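Local coordinates for protein putative modulator of DNA gyrase (Bacteroides thetaiotaomicron, PDB 1VPB) that probably acts as a metallopeptidase of the U62 (PmbA/TldD) family, although it is named a putative modulator of DNA gyrase, at residues A[111-114]-A[115-119]; A[335-339]-A[340-344]; A[273-277]-A[278-282]; A[262-265]-A[266-269]; A[414-417]-A[418-421]. All coordinates share one frame; numbering follows the deposited sequence. Where two conformers were deposited one is given.

Contact 1: A[111-114]-A[115-119]; sequences VLAD and PSRYY
D114 and S116 meet through the carboxylate of D114, which reaches forward to the start of the next turn. CG of D114 stands opposite the backbone N (chi1 175°) and close to the carbonyl carbon, a position that brings OD1 to S116. OD1 accepts the backbone N-H of S116 at 2.9 Å. The donor comes from above the carboxylate plane. The hydroxyl OG of S116 lies 2.8 Å from OD1 of D114 and makes at most a weak bond. The backbone O of D114 takes a second N-H, that of R117, at 3.0 Å.

A113 is buried, and its CB is 4.0 Å from CE1 of Y118 and equally far from NH1 of R117. The arginine chain bends at chi3 (64°), and NH1 then shares a water with the backbone N of D114. Another water joins A113 N to Y118 OH. It lies in the plane of the tyrosine ring, at the edge, and donates to OH at 2.8 Å. Y118 OH is also hydrogen-bonded to N179. The ring of F181 meets that of Y118, and L112 and Y118 both touch I177 of strand 159-177.

The arrangement is an Asx turn by D114 leading into the short 3-10 segment 115-117, in the loop between helices 87-101 and 138-150.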
loop_
_atom_site.group_PDB
_atom_site.type_symbol
_atom_site.label_atom_id
_atom_site.label_comp_id
_atom_site.label_asym_id
_atom_site.label_seq_id
_atom_site.Cartn_x
_atom_site.Cartn_y
_atom_site.Cartn_z
ATOM N N VAL A 111 -8.615 -14.519 -24.285
ATOM C CA VAL A 111 -8.658 -14.216 -25.687
ATOM C C VAL A 111 -8.690 -12.704 -25.893
ATOM O O VAL A 111 -8.958 -11.954 -24.987
ATOM C CB VAL A 111 -9.890 -14.852 -26.374
ATOM C CG1 VAL A 111 -9.820 -16.372 -26.300
ATOM C CG2 VAL A 111 -11.160 -14.285 -25.789
ATOM N N LEU A 112 -8.336 -12.285 -27.091
ATOM C CA LEU A 112 -8.451 -10.863 -27.437
ATOM C C LEU A 112 -9.919 -10.584 -27.707
ATOM O O LEU A 112 -10.704 -11.467 -28.068
ATOM C CB LEU A 112 -7.607 -10.536 -28.667
ATOM C CG LEU A 112 -6.055 -10.607 -28.539
ATOM C CD1 LEU A 112 -5.356 -10.018 -29.742
ATOM C CD2 LEU A 112 -5.605 -9.938 -27.348
ATOM N N ALA A 113 -10.287 -9.341 -27.464
ATOM C CA ALA A 113 -11.646 -8.890 -27.811
ATOM C C ALA A 113 -11.880 -8.961 -29.327
ATOM O O ALA A 113 -10.953 -8.891 -30.124
ATOM C CB ALA A 113 -11.829 -7.447 -27.341
ATOM N N ASP A 114 -13.150 -9.041 -29.720
ATOM C CA ASP A 114 -13.565 -8.927 -31.097
ATOM C C ASP A 114 -13.188 -7.495 -31.534
ATOM O O ASP A 114 -13.640 -6.536 -30.870
ATOM C CB ASP A 114 -15.068 -9.069 -31.134
ATOM C CG ASP A 114 -15.695 -8.848 -32.504
ATOM O OD1 ASP A 114 -15.153 -8.266 -33.461
ATOM O OD2 ASP A 114 -16.842 -9.300 -32.681
ATOM N N PRO A 115 -12.407 -7.323 -32.572
ATOM C CA PRO A 115 -11.937 -5.971 -32.930
ATOM C C PRO A 115 -13.008 -5.023 -33.434
ATOM O O PRO A 115 -12.755 -3.813 -33.420
ATOM C CB PRO A 115 -10.853 -6.236 -33.972
ATOM C CG PRO A 115 -11.263 -7.504 -34.518
ATOM C CD PRO A 115 -11.872 -8.310 -33.501
ATOM N N SER A 116 -14.190 -5.554 -33.693
ATOM C CA SER A 116 -15.349 -4.712 -34.079
ATOM C C SER A 116 -15.770 -3.839 -32.868
ATOM O O SER A 116 -16.375 -2.754 -33.050
ATOM C CB SER A 116 -16.488 -5.573 -34.563
ATOM O OG SER A 116 -17.116 -6.209 -33.515
ATOM N N ARG A 117 -15.388 -4.279 -31.650
ATOM C CA ARG A 117 -15.661 -3.533 -30.422
ATOM C C ARG A 117 -14.671 -2.446 -30.052
ATOM O O ARG A 117 -14.913 -1.712 -29.103
ATOM C CB ARG A 117 -15.724 -4.501 -29.235
ATOM C CG ARG A 117 -16.737 -5.572 -29.377
ATOM C CD ARG A 117 -16.695 -6.563 -28.227
ATOM N NE ARG A 117 -17.042 -5.891 -26.994
ATOM C CZ ARG A 117 -16.414 -6.082 -25.802
ATOM N NH1 ARG A 117 -15.460 -7.014 -25.603
ATOM N NH2 ARG A 117 -16.827 -5.382 -24.798
ATOM N N TYR A 118 -13.524 -2.355 -30.730
ATOM C CA TYR A 118 -12.531 -1.398 -30.378
ATOM C C TYR A 118 -12.919 0.048 -30.693
ATOM O O TYR A 118 -13.687 0.279 -31.631
ATOM C CB TYR A 118 -11.274 -1.689 -31.154
ATOM C CG TYR A 118 -10.524 -2.960 -30.752
ATOM C CD1 TYR A 118 -10.534 -3.404 -29.440
ATOM C CD2 TYR A 118 -9.784 -3.674 -31.699
ATOM C CE1 TYR A 118 -9.778 -4.536 -29.071
ATOM C CE2 TYR A 118 -9.010 -4.754 -31.324
ATOM C CZ TYR A 118 -9.009 -5.173 -30.032
ATOM O OH TYR A 118 -8.264 -6.330 -29.591
ATOM N N TYR A 119 -12.390 0.961 -29.916
ATOM C CA TYR A 119 -12.431 2.378 -30.306
ATOM C C TYR A 119 -11.805 2.546 -31.678
ATOM O O TYR A 119 -10.674 2.183 -31.949
ATOM C CB TYR A 119 -11.778 3.244 -29.285
ATOM C CG TYR A 119 -11.749 4.719 -29.655
ATOM C CD1 TYR A 119 -12.932 5.407 -29.864
ATOM C CD2 TYR A 119 -10.578 5.419 -29.695
ATOM C CE1 TYR A 119 -12.874 6.764 -30.162
ATOM C CE2 TYR A 119 -10.546 6.771 -29.981
ATOM C CZ TYR A 119 -11.741 7.409 -30.218
ATOM O OH TYR A 119 -11.740 8.764 -30.556
HETATM O O HOH W 1 -8.383 -7.027 -26.899
HETATM O O HOH W 2 -15.194 -9.422 -27.470
#

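Contact 2: A[335-339]-A[340-344]; sequences YNAKK and MGVDP
The side chain of M340 is turned back over N336 by its first and third torsions. CG sits beside its own backbone N, opposite the carbonyl carbon (chi1 -72°), and the chain bends at chi3 (-76°). The terminal CE then comes to 3.6 Å from the backbone O of N336, and CG also packs on that oxygen. The same carbonyl accepts the N-H of M340 at 3.0 Å, so one oxygen meets both the backbone and the side chain of this methionine.

K339 uses a bend at chi3 (92°) to run back to Y335. Its CD lies 3.4 Å above the plane of the Y335 ring, offset toward the rim. Its NZ donates to Y335 OH at 3.0 Å. That hydroxyl is also bonded to D107, and R110 makes a cation-pi contact with the ring.

The helix stops in a Schellman motif. G341 has positive phi and is its C-prime residue. V342 N donates to A337 O at 3.0 Å, a nearly straight bond, while G341 N reaches K338 O in a weak bond at 3.3 Å. Beyond the motif the chain doubles back, and CB of P344 rests 3.6 Å from CB of A337.

The helix lies between two neighbours. N336, K339 and M340 face Q273 of helix 269-273. K338 touches V111 and P344 touches R117, both in the loop after helix 87-101.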
loop_
_atom_site.group_PDB
_atom_site.type_symbol
_atom_site.label_atom_id
_atom_site.label_comp_id
_atom_site.label_asym_id
_atom_site.label_seq_id
_atom_site.Cartn_x
_atom_site.Cartn_y
_atom_site.Cartn_z
ATOM N N TYR A 335 -12.598 -11.519 -20.816
ATOM C CA TYR A 335 -12.306 -12.771 -20.100
ATOM C C TYR A 335 -13.469 -13.281 -19.266
ATOM O O TYR A 335 -13.910 -14.418 -19.424
ATOM C CB TYR A 335 -11.108 -12.544 -19.229
ATOM C CG TYR A 335 -10.679 -13.712 -18.435
ATOM C CD1 TYR A 335 -10.158 -14.847 -19.068
ATOM C CD2 TYR A 335 -10.732 -13.692 -17.073
ATOM C CE1 TYR A 335 -9.749 -15.928 -18.345
ATOM C CE2 TYR A 335 -10.306 -14.764 -16.328
ATOM C CZ TYR A 335 -9.815 -15.883 -16.972
ATOM O OH TYR A 335 -9.377 -16.922 -16.166
ATOM N N ASN A 336 -14.015 -12.438 -18.371
ATOM C CA ASN A 336 -15.133 -12.852 -17.574
ATOM C C ASN A 336 -16.407 -13.101 -18.380
ATOM O O ASN A 336 -17.215 -13.988 -18.035
ATOM C CB ASN A 336 -15.343 -11.881 -16.417
ATOM C CG ASN A 336 -14.276 -11.982 -15.388
ATOM O OD1 ASN A 336 -14.132 -13.018 -14.725
ATOM N ND2 ASN A 336 -13.496 -10.931 -15.240
ATOM N N ALA A 337 -16.605 -12.349 -19.452
ATOM C CA ALA A 337 -17.710 -12.613 -20.356
ATOM C C ALA A 337 -17.604 -14.050 -20.914
ATOM O O ALA A 337 -18.570 -14.818 -20.881
ATOM C CB ALA A 337 -17.778 -11.592 -21.492
ATOM N N LYS A 338 -16.415 -14.412 -21.386
ATOM C CA LYS A 338 -16.209 -15.762 -21.935
ATOM C C LYS A 338 -16.445 -16.848 -20.892
ATOM O O LYS A 338 -17.130 -17.862 -21.185
ATOM C CB LYS A 338 -14.813 -15.878 -22.555
ATOM C CG LYS A 338 -14.648 -17.108 -23.446
ATOM C CD LYS A 338 -13.507 -16.971 -24.365
ATOM C CE LYS A 338 -13.181 -18.275 -25.116
ATOM N NZ LYS A 338 -14.358 -18.674 -25.988
ATOM N N LYS A 339 -15.972 -16.630 -19.675
ATOM C CA LYS A 339 -16.149 -17.602 -18.610
ATOM C C LYS A 339 -17.584 -17.805 -18.206
ATOM O O LYS A 339 -18.013 -18.921 -17.895
ATOM C CB LYS A 339 -15.354 -17.212 -17.381
ATOM C CG LYS A 339 -13.886 -17.212 -17.633
ATOM C CD LYS A 339 -13.107 -17.006 -16.398
ATOM C CE LYS A 339 -12.716 -18.298 -15.732
ATOM N NZ LYS A 339 -11.778 -17.940 -14.616
ATOM N N MET A 340 -18.333 -16.717 -18.208
ATOM C CA MET A 340 -19.696 -16.754 -17.781
ATOM C C MET A 340 -20.650 -17.106 -18.895
ATOM O O MET A 340 -21.817 -17.410 -18.620
ATOM C CB MET A 340 -20.077 -15.404 -17.175
ATOM C CG MET A 340 -19.421 -15.196 -15.818
ATOM S SD MET A 340 -20.150 -13.928 -14.809
ATOM C CE MET A 340 -19.465 -12.583 -15.662
ATOM N N GLY A 341 -20.185 -17.032 -20.131
ATOM C CA GLY A 341 -21.011 -17.261 -21.286
ATOM C C GLY A 341 -22.012 -16.154 -21.533
ATOM O O GLY A 341 -23.166 -16.408 -21.883
ATOM N N VAL A 342 -21.577 -14.906 -21.329
ATOM C CA VAL A 342 -22.469 -13.763 -21.492
ATOM C C VAL A 342 -21.735 -12.724 -22.333
ATOM O O VAL A 342 -20.564 -12.907 -22.671
ATOM C CB VAL A 342 -22.866 -13.147 -20.177
ATOM C CG1 VAL A 342 -23.589 -14.140 -19.258
ATOM C CG2 VAL A 342 -21.629 -12.584 -19.460
ATOM N N ASP A 343 -22.444 -11.664 -22.702
ATOM C CA ASP A 343 -21.853 -10.624 -23.524
ATOM C C ASP A 343 -21.021 -9.683 -22.661
ATOM O O ASP A 343 -21.454 -9.273 -21.571
ATOM C CB ASP A 343 -22.924 -9.772 -24.166
ATOM C CG ASP A 343 -23.738 -10.515 -25.210
ATOM O OD1 ASP A 343 -23.221 -11.461 -25.826
ATOM O OD2 ASP A 343 -24.910 -10.169 -25.469
ATOM N N PRO A 344 -19.845 -9.316 -23.160
ATOM C CA PRO A 344 -19.008 -8.353 -22.483
ATOM C C PRO A 344 -19.597 -6.958 -22.669
ATOM O O PRO A 344 -20.301 -6.700 -23.654
ATOM C CB PRO A 344 -17.657 -8.455 -23.232
ATOM C CG PRO A 344 -18.024 -8.962 -24.583
ATOM C CD PRO A 344 -19.261 -9.758 -24.436
#

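Contact 3: A[273-277]-A[278-282]; sequences QQKNS and FLLNK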
loop_
_atom_site.group_PDB
_atom_site.type_symbol
_atom_site.label_atom_id
_atom_site.label_comp_id
_atom_site.label_asym_id
_atom_site.label_seq_id
_atom_site.Cartn_x
_atom_site.Cartn_y
_atom_site.Cartn_z
ATOM N N GLN A 273 -18.447 -13.565 -11.545
ATOM C CA GLN A 273 -17.965 -14.858 -12.055
ATOM C C GLN A 273 -17.595 -15.745 -10.896
ATOM O O GLN A 273 -17.827 -16.984 -10.929
ATOM C CB GLN A 273 -16.763 -14.619 -12.986
ATOM C CG GLN A 273 -16.327 -15.886 -13.771
ATOM C CD GLN A 273 -15.463 -16.816 -12.961
ATOM O OE1 GLN A 273 -14.648 -16.361 -12.156
ATOM N NE2 GLN A 273 -15.601 -18.126 -13.202
ATOM N N GLN A 274 -17.046 -15.119 -9.864
ATOM C CA GLN A 274 -16.615 -15.799 -8.654
ATOM C C GLN A 274 -17.729 -15.906 -7.627
ATOM O O GLN A 274 -17.442 -16.202 -6.461
ATOM C CB GLN A 274 -15.442 -15.041 -8.041
ATOM C CG GLN A 274 -14.221 -14.980 -8.913
ATOM C CD GLN A 274 -13.250 -13.900 -8.484
ATOM O OE1 GLN A 274 -13.254 -13.462 -7.324
ATOM N NE2 GLN A 274 -12.423 -13.454 -9.418
ATOM N N LYS A 275 -18.979 -15.680 -8.046
ATOM C CA LYS A 275 -20.142 -15.798 -7.177
ATOM C C LYS A 275 -19.913 -15.152 -5.811
ATOM O O LYS A 275 -20.284 -15.678 -4.742
ATOM C CB LYS A 275 -20.636 -17.252 -7.116
ATOM C CG LYS A 275 -21.356 -17.571 -8.421
ATOM C CD LYS A 275 -21.524 -19.034 -8.752
ATOM C CE LYS A 275 -22.361 -19.142 -10.038
ATOM N NZ LYS A 275 -22.318 -20.513 -10.630
ATOM N N ASN A 276 -19.307 -13.973 -5.875
ATOM C CA ASN A 276 -19.040 -13.110 -4.734
ATOM C C ASN A 276 -19.571 -11.676 -4.979
ATOM O O ASN A 276 -18.833 -10.690 -4.843
ATOM C CB ASN A 276 -17.537 -13.040 -4.489
ATOM C CG ASN A 276 -17.196 -12.529 -3.083
ATOM O OD1 ASN A 276 -17.995 -12.633 -2.174
ATOM N ND2 ASN A 276 -16.019 -11.937 -2.931
ATOM N N SER A 277 -20.856 -11.608 -5.275
ATOM C CA SER A 277 -21.511 -10.338 -5.536
ATOM C C SER A 277 -22.928 -10.394 -5.122
ATOM O O SER A 277 -23.708 -11.233 -5.586
ATOM C CB SER A 277 -21.418 -9.954 -7.013
ATOM O OG SER A 277 -22.352 -8.893 -7.265
ATOM N N PHE A 278 -23.309 -9.492 -4.229
ATOM C CA PHE A 278 -24.706 -9.433 -3.788
ATOM C C PHE A 278 -25.663 -8.868 -4.842
ATOM O O PHE A 278 -26.888 -8.802 -4.611
ATOM C CB PHE A 278 -24.829 -8.637 -2.487
ATOM C CG PHE A 278 -24.403 -7.179 -2.576
ATOM C CD1 PHE A 278 -23.089 -6.803 -2.328
ATOM C CD2 PHE A 278 -25.338 -6.158 -2.861
ATOM C CE1 PHE A 278 -22.679 -5.454 -2.379
ATOM C CE2 PHE A 278 -24.909 -4.807 -2.950
ATOM C CZ PHE A 278 -23.610 -4.464 -2.694
ATOM N N LEU A 279 -25.096 -8.409 -5.963
ATOM C CA LEU A 279 -25.891 -7.994 -7.109
ATOM C C LEU A 279 -25.981 -9.033 -8.235
ATOM O O LEU A 279 -26.560 -8.780 -9.273
ATOM C CB LEU A 279 -25.360 -6.660 -7.644
ATOM C CG LEU A 279 -25.509 -5.526 -6.599
ATOM C CD1 LEU A 279 -25.077 -4.212 -7.243
ATOM C CD2 LEU A 279 -26.902 -5.422 -6.134
ATOM N N LEU A 280 -25.491 -10.247 -7.981
ATOM C CA LEU A 280 -25.605 -11.312 -8.962
ATOM C C LEU A 280 -27.088 -11.559 -9.128
ATOM O O LEU A 280 -27.840 -11.520 -8.135
ATOM C CB LEU A 280 -24.932 -12.567 -8.419
ATOM C CG LEU A 280 -24.909 -13.795 -9.322
ATOM C CD1 LEU A 280 -23.963 -13.607 -10.489
ATOM C CD2 LEU A 280 -24.517 -14.993 -8.437
ATOM N N ASN A 281 -27.517 -11.787 -10.365
ATOM C CA ASN A 281 -28.928 -12.083 -10.682
ATOM C C ASN A 281 -29.910 -10.938 -10.408
ATOM O O ASN A 281 -31.095 -11.161 -10.207
ATOM C CB ASN A 281 -29.433 -13.342 -9.939
ATOM C CG ASN A 281 -28.673 -14.597 -10.323
ATOM O OD1 ASN A 281 -28.146 -14.728 -11.451
ATOM N ND2 ASN A 281 -28.589 -15.530 -9.375
ATOM N N LYS A 282 -29.415 -9.717 -10.353
ATOM C CA LYS A 282 -30.294 -8.562 -10.127
ATOM C C LYS A 282 -30.418 -7.680 -11.370
ATOM O O LYS A 282 -31.091 -6.642 -11.321
ATOM C CB LYS A 282 -29.750 -7.732 -8.996
ATOM C CG LYS A 282 -29.558 -8.440 -7.648
ATOM C CD LYS A 282 -30.756 -9.059 -7.097
ATOM C CE LYS A 282 -30.407 -9.640 -5.725
ATOM N NZ LYS A 282 -31.275 -10.792 -5.425
#
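S277 OG is gripped from two directions. It accepts the backbone N-H of L279 at 3.1 Å, and it is also hydrogen-bonded to the backbone O of A266. The first bond makes an ST turn. It lies inside a type I beta turn from S277 to L280, closed by L280 N donating to S277 O at 3.1 Å. OG reaches L279 N because it points opposite the backbone N of its own residue (chi1 166°). Serine side chain and main chain therefore hold the same bend, and the buried hydroxyl has two partners, L279 N and A266 O.

The loop follows helix 269-273, which ends in a Schellman motif with K275 as its C-prime residue. A type II turn from L279 to K282 comes next. The OH of Y330 bonds both L279 O and K282 N. The F278 ring leaves the turn for L416 and I417 of helix 416-421, while L279 packs against A266 and L267.

L280 points back toward the first half of the loop. Its CB lies 3.4 Å from S277 O. Farther out the side chain of L280 crosses that of K275 at a slant, and CD2 of L280 comes to 4.1 Å from CG of K275.

Contact 4: A[262-265]-A[266-269]; sequences PMIS and ALNG
A266 and L267 pack closely against the last turn of helix 256-265, while S265 and N268 form its wetter side. CB of A266 sits 3.5 Å from M263 O and almost as near to P262 O. CG of L267 is 3.4 Å from M263 O, placed there by a side chain that leans toward its own backbone N (chi1 -60°). Its CD1 meets CD1 of I264 at 4.3 Å. The backbone bonds join the same residues. A266 N donates to P262 O four residues back, whereas L267 N donates to I264 O and N268 N to S265 O, each three back. The bonding passes from four-residue to three-residue steps as the chain leaves the helix.

The other side is bridged by water. One water donates to both I264 O and N268 OD1. A second donates to S265 O, at 3.1 Å, and accepts from N268 ND2, at 3.0 Å. The two waters meet the N268 amide at its two ends, which is consistent with a defined rotation. I264 O and S265 O each take a backbone N-H and a water.

L267 and G269 are hydrogen-bonded through their backbones to F331. The whole is a helix C-terminus running into a type I beta turn from S265 to N268. N268 holds the N-cap position of helix 269-273 without a side-chain capping bond, and the turn forms the corner between the two helices.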
loop_
_atom_site.group_PDB
_atom_site.type_symbol
_atom_site.label_atom_id
_atom_site.label_comp_id
_atom_site.label_asym_id
_atom_site.label_seq_id
_atom_site.Cartn_x
_atom_site.Cartn_y
_atom_site.Cartn_z
ATOM N N PRO A 262 -19.243 0.078 -2.802
ATOM C CA PRO A 262 -19.481 -1.363 -2.777
ATOM C C PRO A 262 -20.538 -1.851 -3.728
ATOM O O PRO A 262 -20.502 -3.012 -4.144
ATOM C CB PRO A 262 -19.845 -1.647 -1.334
ATOM C CG PRO A 262 -20.161 -0.383 -0.721
ATOM C CD PRO A 262 -19.495 0.696 -1.484
ATOM N N MET A 263 -21.468 -0.976 -4.117
ATOM C CA MET A 263 -22.453 -1.356 -5.122
ATOM C C MET A 263 -21.739 -1.494 -6.454
ATOM O O MET A 263 -21.991 -2.419 -7.230
ATOM C CB MET A 263 -23.527 -0.283 -5.234
ATOM C CG MET A 263 -24.357 -0.081 -3.969
ATOM S SD MET A 263 -25.568 -1.369 -3.614
ATOM C CE MET A 263 -26.834 -1.064 -4.766
ATOM N N ILE A 264 -20.834 -0.567 -6.731
ATOM C CA ILE A 264 -20.128 -0.606 -8.011
ATOM C C ILE A 264 -19.178 -1.808 -8.069
ATOM O O ILE A 264 -19.076 -2.450 -9.093
ATOM C CB ILE A 264 -19.364 0.687 -8.205
ATOM C CG1 ILE A 264 -20.367 1.863 -8.172
ATOM C CG2 ILE A 264 -18.556 0.689 -9.505
ATOM C CD1 ILE A 264 -21.460 1.791 -9.119
ATOM N N SER A 265 -18.552 -2.145 -6.955
ATOM C CA SER A 265 -17.685 -3.339 -6.906
ATOM C C SER A 265 -18.461 -4.600 -7.243
ATOM O O SER A 265 -17.964 -5.488 -7.940
ATOM C CB SER A 265 -17.033 -3.466 -5.538
ATOM O OG SER A 265 -16.161 -2.392 -5.254
ATOM N N ALA A 266 -19.707 -4.666 -6.787
ATOM C CA ALA A 266 -20.570 -5.802 -7.003
ATOM C C ALA A 266 -20.967 -5.985 -8.456
ATOM O O ALA A 266 -21.489 -7.011 -8.858
ATOM C CB ALA A 266 -21.791 -5.710 -6.117
ATOM N N LEU A 267 -20.789 -4.939 -9.265
ATOM C CA LEU A 267 -21.073 -5.039 -10.654
ATOM C C LEU A 267 -19.914 -5.549 -11.495
ATOM O O LEU A 267 -20.027 -5.673 -12.714
ATOM C CB LEU A 267 -21.506 -3.653 -11.145
ATOM C CG LEU A 267 -22.740 -3.043 -10.480
ATOM C CD1 LEU A 267 -22.967 -1.664 -11.153
ATOM C CD2 LEU A 267 -23.889 -3.938 -10.657
ATOM N N ASN A 268 -18.799 -5.788 -10.859
ATOM C CA ASN A 268 -17.613 -6.235 -11.603
ATOM C C ASN A 268 -17.758 -7.682 -12.059
ATOM O O ASN A 268 -18.124 -8.567 -11.263
ATOM C CB ASN A 268 -16.391 -6.136 -10.738
ATOM C CG ASN A 268 -15.855 -4.730 -10.630
ATOM O OD1 ASN A 268 -15.912 -3.944 -11.616
ATOM N ND2 ASN A 268 -15.283 -4.389 -9.442
ATOM N N GLY A 269 -17.362 -7.926 -13.289
ATOM C CA GLY A 269 -17.507 -9.244 -13.920
ATOM C C GLY A 269 -16.785 -10.311 -13.109
ATOM O O GLY A 269 -17.284 -11.456 -13.000
HETATM O O HOH W 3 -17.709 -2.149 -11.500
HETATM O O HOH W 4 -15.106 -6.375 -7.250
#

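Contact 5: A[414-417]-A[418-421]; sequences GNLI and TLWN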
loop_
_atom_site.group_PDB
_atom_site.type_symbol
_atom_site.label_atom_id
_atom_site.label_comp_id
_atom_site.label_asym_id
_atom_site.label_seq_id
_atom_site.Cartn_x
_atom_site.Cartn_y
_atom_site.Cartn_z
ATOM N N GLY A 414 -26.702 -2.206 8.245
ATOM C CA GLY A 414 -27.855 -2.538 7.414
ATOM C C GLY A 414 -27.415 -3.389 6.259
ATOM O O GLY A 414 -26.380 -4.051 6.328
ATOM N N ASN A 415 -28.197 -3.358 5.172
ATOM C CA ASN A 415 -27.862 -4.064 3.962
ATOM C C ASN A 415 -27.876 -3.028 2.854
ATOM O O ASN A 415 -28.737 -2.146 2.832
ATOM C CB ASN A 415 -28.856 -5.197 3.661
ATOM C CG ASN A 415 -28.514 -5.928 2.381
ATOM O OD1 ASN A 415 -28.898 -5.522 1.270
ATOM N ND2 ASN A 415 -27.752 -7.013 2.519
ATOM N N LEU A 416 -26.890 -3.096 1.984
ATOM C CA LEU A 416 -26.676 -2.044 0.982
ATOM C C LEU A 416 -27.854 -1.909 0.015
ATOM O O LEU A 416 -28.175 -0.807 -0.437
ATOM C CB LEU A 416 -25.385 -2.270 0.221
ATOM C CG LEU A 416 -24.122 -1.976 1.045
ATOM C CD1 LEU A 416 -22.908 -2.542 0.299
ATOM C CD2 LEU A 416 -23.938 -0.435 1.254
ATOM N N ILE A 417 -28.506 -3.007 -0.301
ATOM C CA ILE A 417 -29.629 -2.920 -1.221
ATOM C C ILE A 417 -30.785 -2.146 -0.630
ATOM O O ILE A 417 -31.304 -1.243 -1.269
ATOM C CB ILE A 417 -30.077 -4.350 -1.691
ATOM C CG1 ILE A 417 -28.978 -5.033 -2.441
ATOM C CG2 ILE A 417 -31.296 -4.284 -2.591
ATOM C CD1 ILE A 417 -29.351 -6.448 -2.822
ATOM N N THR A 418 -31.198 -2.488 0.594
ATOM C CA THR A 418 -32.288 -1.754 1.261
ATOM C C THR A 418 -31.870 -0.327 1.599
ATOM O O THR A 418 -32.690 0.609 1.588
ATOM C CB THR A 418 -32.881 -2.525 2.470
ATOM O OG1 THR A 418 -31.840 -3.158 3.243
ATOM C CG2 THR A 418 -33.752 -3.675 1.955
ATOM N N LEU A 419 -30.602 -0.123 1.908
ATOM C CA LEU A 419 -30.108 1.233 2.078
ATOM C C LEU A 419 -30.369 2.070 0.819
ATOM O O LEU A 419 -31.000 3.133 0.893
ATOM C CB LEU A 419 -28.624 1.245 2.357
ATOM C CG LEU A 419 -28.058 2.673 2.506
ATOM C CD1 LEU A 419 -28.559 3.455 3.704
ATOM C CD2 LEU A 419 -26.562 2.608 2.512
ATOM N N TRP A 420 -29.956 1.546 -0.314
ATOM C CA TRP A 420 -30.095 2.268 -1.572
ATOM C C TRP A 420 -31.583 2.279 -2.011
ATOM O O TRP A 420 -31.987 3.120 -2.813
ATOM C CB TRP A 420 -29.137 1.748 -2.614
ATOM C CG TRP A 420 -27.764 2.302 -2.390
ATOM C CD1 TRP A 420 -26.704 1.677 -1.799
ATOM C CD2 TRP A 420 -27.324 3.635 -2.680
ATOM N NE1 TRP A 420 -25.620 2.522 -1.735
ATOM C CE2 TRP A 420 -25.968 3.735 -2.264
ATOM C CE3 TRP A 420 -27.931 4.764 -3.240
ATOM C CZ2 TRP A 420 -25.233 4.893 -2.400
ATOM C CZ3 TRP A 420 -27.171 5.912 -3.421
ATOM C CH2 TRP A 420 -25.843 5.968 -2.988
ATOM N N ASN A 421 -32.392 1.381 -1.465
ATOM C CA ASN A 421 -33.847 1.452 -1.692
ATOM C C ASN A 421 -34.488 2.541 -0.858
ATOM O O ASN A 421 -35.648 2.893 -1.116
ATOM C CB ASN A 421 -34.546 0.112 -1.396
ATOM C CG ASN A 421 -35.822 -0.045 -2.179
ATOM O OD1 ASN A 421 -35.879 0.363 -3.323
ATOM N ND2 ASN A 421 -36.846 -0.666 -1.584
HETATM O O HOH W 5 -30.695 -1.854 5.366
#
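The indole of W420 meets L416 at its edge, where L416 O lies near the ring plane, 3.2 Å from CD1. The same oxygen accepts the N-H of W420 at 3.0 Å. NE1 of W420 is hydrogen-bonded to L259 O, and the F443 ring packs edge-to-face with the indole. The other flat group is the amide of N415. Its OD1 accepts the N-H of I417 at 3.0 Å, with the donor above the amide plane. Its ND2 bonds T386 O and D388 OD1. The amide is thus held at both ends, and N415 is the N-cap of helix 416-421.

N415 also starts the backbone bonding. L419 N donates to N415 O at 2.9 Å. OG1 of T418 comes within 3.6 Å of CB of N415. It does so from between its own N and carbonyl carbon (chi1 41°), and one water joins it to N415 N. On the buried side CD2 of L416 and CD2 of L419 are 4.2 Å apart.

Along the chain the short helix comes between strands 402-413 and 423-426. L416 and W420 pack on side chains of helix 256-265, among them M263. L416 and L419 lie on F389 of strand 388-399, and L419 and W420 reach strand 441-443.

Contacts 2 to 5 all belong to the C-terminal part of the protein, and contact 1 meets them through contact 2. Contacts 3, 4 and 5 form one packed group: M263, L279, F278 and L416 join helix 256-265, the loop after helix 269-273 and helix 416-421. The centre of contact 4 lies nearest the chain centre, about 13 Å, and four of its seven touching residues are buried. Contacts 1 and 2 lie farther out, about 25 Å, and contact 2 has the most exposed residues. Q273 links contact 3 to contact 2. Contacts 1, 3 and 5 use side-chain oxygens to hold a turn or a helix start. Contacts 2 and 4 instead end helices mainly through backbone bonds.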